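Side-chain contacts in AtGH3.15 acyl acid amido synthetase (Arabidopsis thaliana, PDB 6E1Q), which joins the auxin precursor indole-3-butyric acid, or the herbicide 2,4-DB, to glutamine in an ATP-driven reaction that passes through an acyl-adenylate: residues 65-70 with 99-104; 324-329 with 406-411. All blocks are in the same frame, centred on the assembly; numbering follows the deposited sequence.

Contact 1: 65-70 with 99-104; sequences VTYEDI and GTSGGV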
loop_
_atom_site.group_PDB
_atom_site.type_symbol
_atom_site.label_atom_id
_atom_site.label_comp_id
_atom_site.label_asym_id
_atom_site.label_seq_id
_atom_site.Cartn_x
_atom_site.Cartn_y
_atom_site.Cartn_z
ATOM N N VAL A 65 -9.434 21.113 -4.461
ATOM C CA VAL A 65 -10.097 20.738 -3.224
ATOM C C VAL A 65 -9.412 19.530 -2.608
ATOM O O VAL A 65 -8.655 18.812 -3.265
ATOM C CB VAL A 65 -11.589 20.440 -3.452
ATOM C CG1 VAL A 65 -12.290 21.684 -3.932
ATOM C CG2 VAL A 65 -11.750 19.297 -4.456
ATOM N N THR A 66 -9.693 19.322 -1.322
ATOM C CA THR A 66 -9.354 18.110 -0.591
ATOM C C THR A 66 -10.629 17.332 -0.297
ATOM O O THR A 66 -11.739 17.827 -0.503
ATOM C CB THR A 66 -8.652 18.419 0.732
ATOM O OG1 THR A 66 -9.520 19.224 1.543
ATOM C CG2 THR A 66 -7.325 19.137 0.502
ATOM N N TYR A 67 -10.454 16.109 0.219
ATOM C CA TYR A 67 -11.598 15.318 0.662
ATOM C C TYR A 67 -12.461 16.102 1.638
ATOM O O TYR A 67 -13.698 16.051 1.564
ATOM C CB TYR A 67 -11.134 14.018 1.310
ATOM C CG TYR A 67 -12.297 13.112 1.643
ATOM C CD1 TYR A 67 -12.859 12.303 0.672
ATOM C CD2 TYR A 67 -12.870 13.108 2.919
ATOM C CE1 TYR A 67 -13.935 11.476 0.964
ATOM C CE2 TYR A 67 -13.949 12.283 3.219
ATOM C CZ TYR A 67 -14.471 11.468 2.228
ATOM O OH TYR A 67 -15.528 10.637 2.482
ATOM N N GLU A 68 -11.830 16.859 2.538
ATOM C CA GLU A 68 -12.586 17.632 3.520
ATOM C C GLU A 68 -13.569 18.586 2.850
ATOM O O GLU A 68 -14.681 18.793 3.350
ATOM C CB GLU A 68 -11.632 18.414 4.421
ATOM C CG GLU A 68 -10.901 17.593 5.468
ATOM C CD GLU A 68 -9.953 16.557 4.881
ATOM O OE1 GLU A 68 -9.671 15.579 5.592
ATOM O OE2 GLU A 68 -9.487 16.713 3.728
ATOM N N ASP A 69 -13.183 19.182 1.718
ATOM C CA ASP A 69 -14.051 20.186 1.108
ATOM C C ASP A 69 -15.261 19.557 0.429
ATOM O O ASP A 69 -16.288 20.218 0.272
ATOM C CB ASP A 69 -13.287 21.030 0.078
ATOM C CG ASP A 69 -12.041 21.685 0.644
ATOM O OD1 ASP A 69 -12.117 22.356 1.699
ATOM O OD2 ASP A 69 -10.974 21.527 0.010
ATOM N N ILE A 70 -15.157 18.311 -0.025
ATOM C CA ILE A 70 -16.241 17.707 -0.787
ATOM C C ILE A 70 -16.942 16.584 -0.034
ATOM O O ILE A 70 -17.855 15.959 -0.591
ATOM C CB ILE A 70 -15.749 17.231 -2.170
ATOM C CG1 ILE A 70 -14.522 16.327 -2.060
ATOM C CG2 ILE A 70 -15.372 18.436 -3.027
ATOM C CD1 ILE A 70 -14.830 14.866 -1.955
ATOM N N GLY A 99 -6.051 5.929 4.612
ATOM C CA GLY A 99 -5.994 7.374 4.572
ATOM C C GLY A 99 -7.353 7.916 4.956
ATOM O O GLY A 99 -8.377 7.472 4.426
ATOM N N THR A 100 -7.372 8.839 5.875
ATOM C CA THR A 100 -8.580 9.308 6.423
ATOM C C THR A 100 -8.911 10.760 6.360
ATOM O O THR A 100 -8.154 11.570 5.935
ATOM C CB THR A 100 -8.507 9.037 7.897
ATOM O OG1 THR A 100 -7.393 9.754 8.403
ATOM C CG2 THR A 100 -8.278 7.604 8.134
ATOM N N SER A 101 -10.129 11.019 6.769
ATOM C CA SER A 101 -10.663 12.319 6.918
ATOM C C SER A 101 -11.925 12.284 7.731
ATOM O O SER A 101 -13.008 12.196 7.173
ATOM C CB SER A 101 -10.952 12.992 5.607
ATOM O OG SER A 101 -11.526 14.245 5.877
ATOM N N GLY A 102 -11.842 12.454 9.026
ATOM C CA GLY A 102 -10.656 12.437 9.844
ATOM C C GLY A 102 -11.522 11.956 10.957
ATOM O O GLY A 102 -12.544 12.550 11.100
ATOM N N GLY A 103 -11.231 10.935 11.732
ATOM C CA GLY A 103 -10.109 10.048 11.713
ATOM C C GLY A 103 -10.633 8.714 11.210
ATOM O O GLY A 103 -10.227 7.658 11.631
ATOM N N VAL A 104 -11.570 8.794 10.301
ATOM C CA VAL A 104 -12.125 7.622 9.720
ATOM C C VAL A 104 -11.761 7.497 8.256
ATOM O O VAL A 104 -11.377 8.419 7.635
ATOM C CB VAL A 104 -13.620 7.611 9.924
ATOM C CG1 VAL A 104 -13.902 7.511 11.401
ATOM C CG2 VAL A 104 -14.243 8.872 9.369
#
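Next to Y67 and E68, the two residues that meet S101, T66 N gives D69 OD2 a nearly straight hydrogen bond (2.9 Å, N-H...O 175°). D69 OD2 is met on its anti side, with the donor somewhat above the carboxylate plane. T66 is the N-cap of helix 67-78, so this is one half of a capping box; the other half is not made, as D69 N bonds instead to T66 O.

Across the contact, S101 CB meets Y67 by van der Waals contact, approaching the ring obliquely and lying 3.3 Å from Y67 CD2. Y67 chi1 of -174°, with CG anti to the backbone N, carries the ring off the helix toward the loop, and its OH is held by L107 N in strand 105-111. E68 bends at chi2 and brings OE1 to S101 OG, but the separation is implausibly short and E68 has a second conformer, so that bond is doubtful. G102, next in the loop, is poorly ordered.

Segment 99-104 follows directly on the ATP-binding S97 and S98, in the turn between strands 91-97 and 105-111; its GTSGGV sequence is consistent with the glycine-rich, P-loop-like phosphate-binding motif of ANL adenylating enzymes.

Contact 2: 324-329 with 406-411; sequences SFYGSS and VGDVLR. With CFA ((2,4-dichlorophenoxy)acetic acid), chain D.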
loop_
_atom_site.group_PDB
_atom_site.type_symbol
_atom_site.label_atom_id
_atom_site.label_comp_id
_atom_site.label_asym_id
_atom_site.label_seq_id
_atom_site.Cartn_x
_atom_site.Cartn_y
_atom_site.Cartn_z
ATOM N N SER A 324 3.953 -2.872 -9.581
ATOM C CA SER A 324 3.539 -2.578 -10.945
ATOM C C SER A 324 2.586 -1.399 -11.062
ATOM O O SER A 324 2.448 -0.850 -12.160
ATOM C CB SER A 324 2.853 -3.803 -11.553
ATOM O OG SER A 324 3.774 -4.860 -11.671
ATOM N N PHE A 325 1.903 -1.023 -9.982
ATOM C CA PHE A 325 0.740 -0.154 -10.083
ATOM C C PHE A 325 0.823 0.999 -9.102
ATOM O O PHE A 325 1.177 0.808 -7.936
ATOM C CB PHE A 325 -0.557 -0.918 -9.822
ATOM C CG PHE A 325 -0.637 -2.254 -10.516
ATOM C CD1 PHE A 325 -1.054 -2.336 -11.839
ATOM C CD2 PHE A 325 -0.338 -3.427 -9.834
ATOM C CE1 PHE A 325 -1.150 -3.562 -12.481
ATOM C CE2 PHE A 325 -0.433 -4.658 -10.470
ATOM C CZ PHE A 325 -0.840 -4.724 -11.796
ATOM N N TYR A 326 0.454 2.191 -9.578
ATOM C CA TYR A 326 0.300 3.361 -8.718
ATOM C C TYR A 326 -1.138 3.843 -8.867
ATOM O O TYR A 326 -1.545 4.297 -9.947
ATOM C CB TYR A 326 1.296 4.473 -9.058
ATOM C CG TYR A 326 0.993 5.731 -8.279
ATOM C CD1 TYR A 326 1.005 5.723 -6.886
ATOM C CD2 TYR A 326 0.654 6.902 -8.920
ATOM C CE1 TYR A 326 0.692 6.855 -6.158
ATOM C CE2 TYR A 326 0.348 8.051 -8.203
ATOM C CZ TYR A 326 0.364 8.023 -6.828
ATOM O OH TYR A 326 0.043 9.167 -6.130
ATOM N N GLY A 327 -1.902 3.738 -7.786
ATOM C CA GLY A 327 -3.315 4.076 -7.819
ATOM C C GLY A 327 -3.873 4.314 -6.432
ATOM O O GLY A 327 -3.184 4.179 -5.420
ATOM N N SER A 328 -5.148 4.685 -6.396
ATOM C CA SER A 328 -5.838 4.968 -5.148
ATOM C C SER A 328 -7.309 4.718 -5.400
ATOM O O SER A 328 -7.728 4.524 -6.543
ATOM C CB SER A 328 -5.596 6.406 -4.666
ATOM O OG SER A 328 -6.152 7.329 -5.594
ATOM N N SER A 329 -8.097 4.709 -4.318
ATOM C CA SER A 329 -9.542 4.585 -4.480
ATOM C C SER A 329 -10.054 5.619 -5.465
ATOM O O SER A 329 -10.911 5.319 -6.296
ATOM C CB SER A 329 -10.256 4.735 -3.133
ATOM O OG SER A 329 -9.945 3.640 -2.291
ATOM N N VAL A 406 -4.770 14.380 -4.008
ATOM C CA VAL A 406 -4.651 12.971 -3.677
ATOM C C VAL A 406 -3.862 12.756 -2.394
ATOM O O VAL A 406 -4.048 11.734 -1.721
ATOM C CB VAL A 406 -4.048 12.282 -4.917
ATOM C CG1 VAL A 406 -3.266 11.061 -4.556
ATOM C CG2 VAL A 406 -5.164 11.953 -5.900
ATOM N N GLY A 407 -3.021 13.710 -2.002
ATOM C CA GLY A 407 -2.312 13.614 -0.741
ATOM C C GLY A 407 -1.002 12.857 -0.795
ATOM O O GLY A 407 -0.408 12.616 0.262
ATOM N N ASP A 408 -0.559 12.435 -1.978
ATOM C CA ASP A 408 0.776 11.895 -2.179
ATOM C C ASP A 408 1.682 12.983 -2.730
ATOM O O ASP A 408 1.222 13.955 -3.325
ATOM C CB ASP A 408 0.777 10.722 -3.159
ATOM C CG ASP A 408 -0.069 9.561 -2.699
ATOM O OD1 ASP A 408 -0.177 9.340 -1.475
ATOM O OD2 ASP A 408 -0.617 8.865 -3.584
ATOM N N VAL A 409 2.985 12.792 -2.535
ATOM C CA VAL A 409 4.021 13.615 -3.145
ATOM C C VAL A 409 4.849 12.709 -4.047
ATOM O O VAL A 409 5.339 11.661 -3.612
ATOM C CB VAL A 409 4.903 14.315 -2.095
ATOM C CG1 VAL A 409 6.115 15.020 -2.769
ATOM C CG2 VAL A 409 4.068 15.306 -1.277
ATOM N N LEU A 410 4.945 13.082 -5.311
ATOM C CA LEU A 410 5.706 12.356 -6.313
ATOM C C LEU A 410 6.843 13.235 -6.819
ATOM O O LEU A 410 6.689 14.454 -6.921
ATOM C CB LEU A 410 4.807 11.972 -7.476
ATOM C CG LEU A 410 3.528 11.207 -7.110
ATOM C CD1 LEU A 410 2.720 10.939 -8.365
ATOM C CD2 LEU A 410 3.876 9.917 -6.395
ATOM N N ARG A 411 7.975 12.623 -7.158
ATOM C CA ARG A 411 9.046 13.333 -7.848
ATOM C C ARG A 411 9.074 12.898 -9.305
ATOM O O ARG A 411 9.164 11.703 -9.597
ATOM C CB ARG A 411 10.416 13.099 -7.200
ATOM C CG ARG A 411 11.524 14.084 -7.734
ATOM C CD ARG A 411 12.880 13.927 -7.040
ATOM N NE ARG A 411 13.444 12.594 -7.258
ATOM C CZ ARG A 411 13.413 11.607 -6.363
ATOM N NH1 ARG A 411 12.856 11.800 -5.171
ATOM N NH2 ARG A 411 13.930 10.418 -6.664
HETATM C C1 CFA D . -4.185 -0.538 -7.600
HETATM C C2 CFA D . -4.233 -2.059 -7.427
HETATM C "C1'" CFA D . -4.831 -3.985 -8.723
HETATM C "C2'" CFA D . -5.568 -4.860 -7.930
HETATM C "C3'" CFA D . -5.483 -6.229 -8.150
HETATM C "C4'" CFA D . -4.671 -6.723 -9.160
HETATM C "C5'" CFA D . -3.944 -5.851 -9.950
HETATM CL CL3 CFA D . -6.625 -4.238 -6.627
HETATM C "C6'" CFA D . -4.029 -4.488 -9.734
HETATM O O1 CFA D . -4.003 -0.059 -8.746
HETATM O O2 CFA D . -4.320 0.247 -6.620
HETATM O "O1'" CFA D . -4.899 -2.595 -8.539
HETATM CL CL4 CFA D . -4.550 -8.481 -9.461
#
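A single aromatic side chain carries this contact: Y326 reaches from strand 321-327 to meet V406, D408 and L410 from strand 404-416. Y326 and D408 both bind ATP, in the nucleotide site of an ANL-type adenylating enzyme; V406 and L410 are neighbours of the ring. Y326 lies in the YGSSE sequence that probably corresponds to the aromatic-Gly-x-Thr-Glu motif of the superfamily, with serine in place of threonine.

Y326 chi1 of 172°, with CG anti to the backbone N, swings the ring away from its own strand. Its OH donates to D408 OD2 (2.6 Å), which accepts through the anti lone pair and sits at the ring edge near the ring plane. The carboxylate itself is turned 52° from the ring. D408 OD1 forms a salt bridge with R427, so both oxygens of this buried acid are engaged and its rotation is probably fixed.

L410 and V406 add apolar contacts near the hydroxyl end. L410 meets the ring with both methyls, CD1 lying obliquely 3.7 Å from Y326 CE2 and L410 CD2 4.0 Å from Y326 CZ. V406 CG1 comes to 4.1 Å from Y326 OH. P393 of strand 390-396 touches Y326 and L410 alike, and the ATP-binding Y348 is a further close neighbour of Y326.

One residue earlier in the strand, F325 turns to the acyl-acid pocket. C6' of the bound (2,4-dichlorophenoxy)acetic acid sits over the centre of one ring face, 3.7 Å from F325 CE2, while S324 CB lies against the opposite face, offset toward the rim.

Contact 2 is the core one, with all four touching residues buried and its centre about 10 Å from that of the chain, against about 18 Å for contact 1, which is only partly buried. Their centres are 16 Å apart and their nearest atoms about 6 Å, without touching. Strand 404-416 is common to both surroundings: its R405 and Y404 lie against T66, Y67 and I70, and further along it supplies V406, D408 and L410. The chemistry follows the place: an exposed glutamate with two conformers beside a glycine-rich loop, against a buried tyrosine-aspartate bond with an arginine partner. Contact 2 holds ATP-binding residues; contact 1 lies beside the site, the Y67 side chain about 5 Å from that of E330.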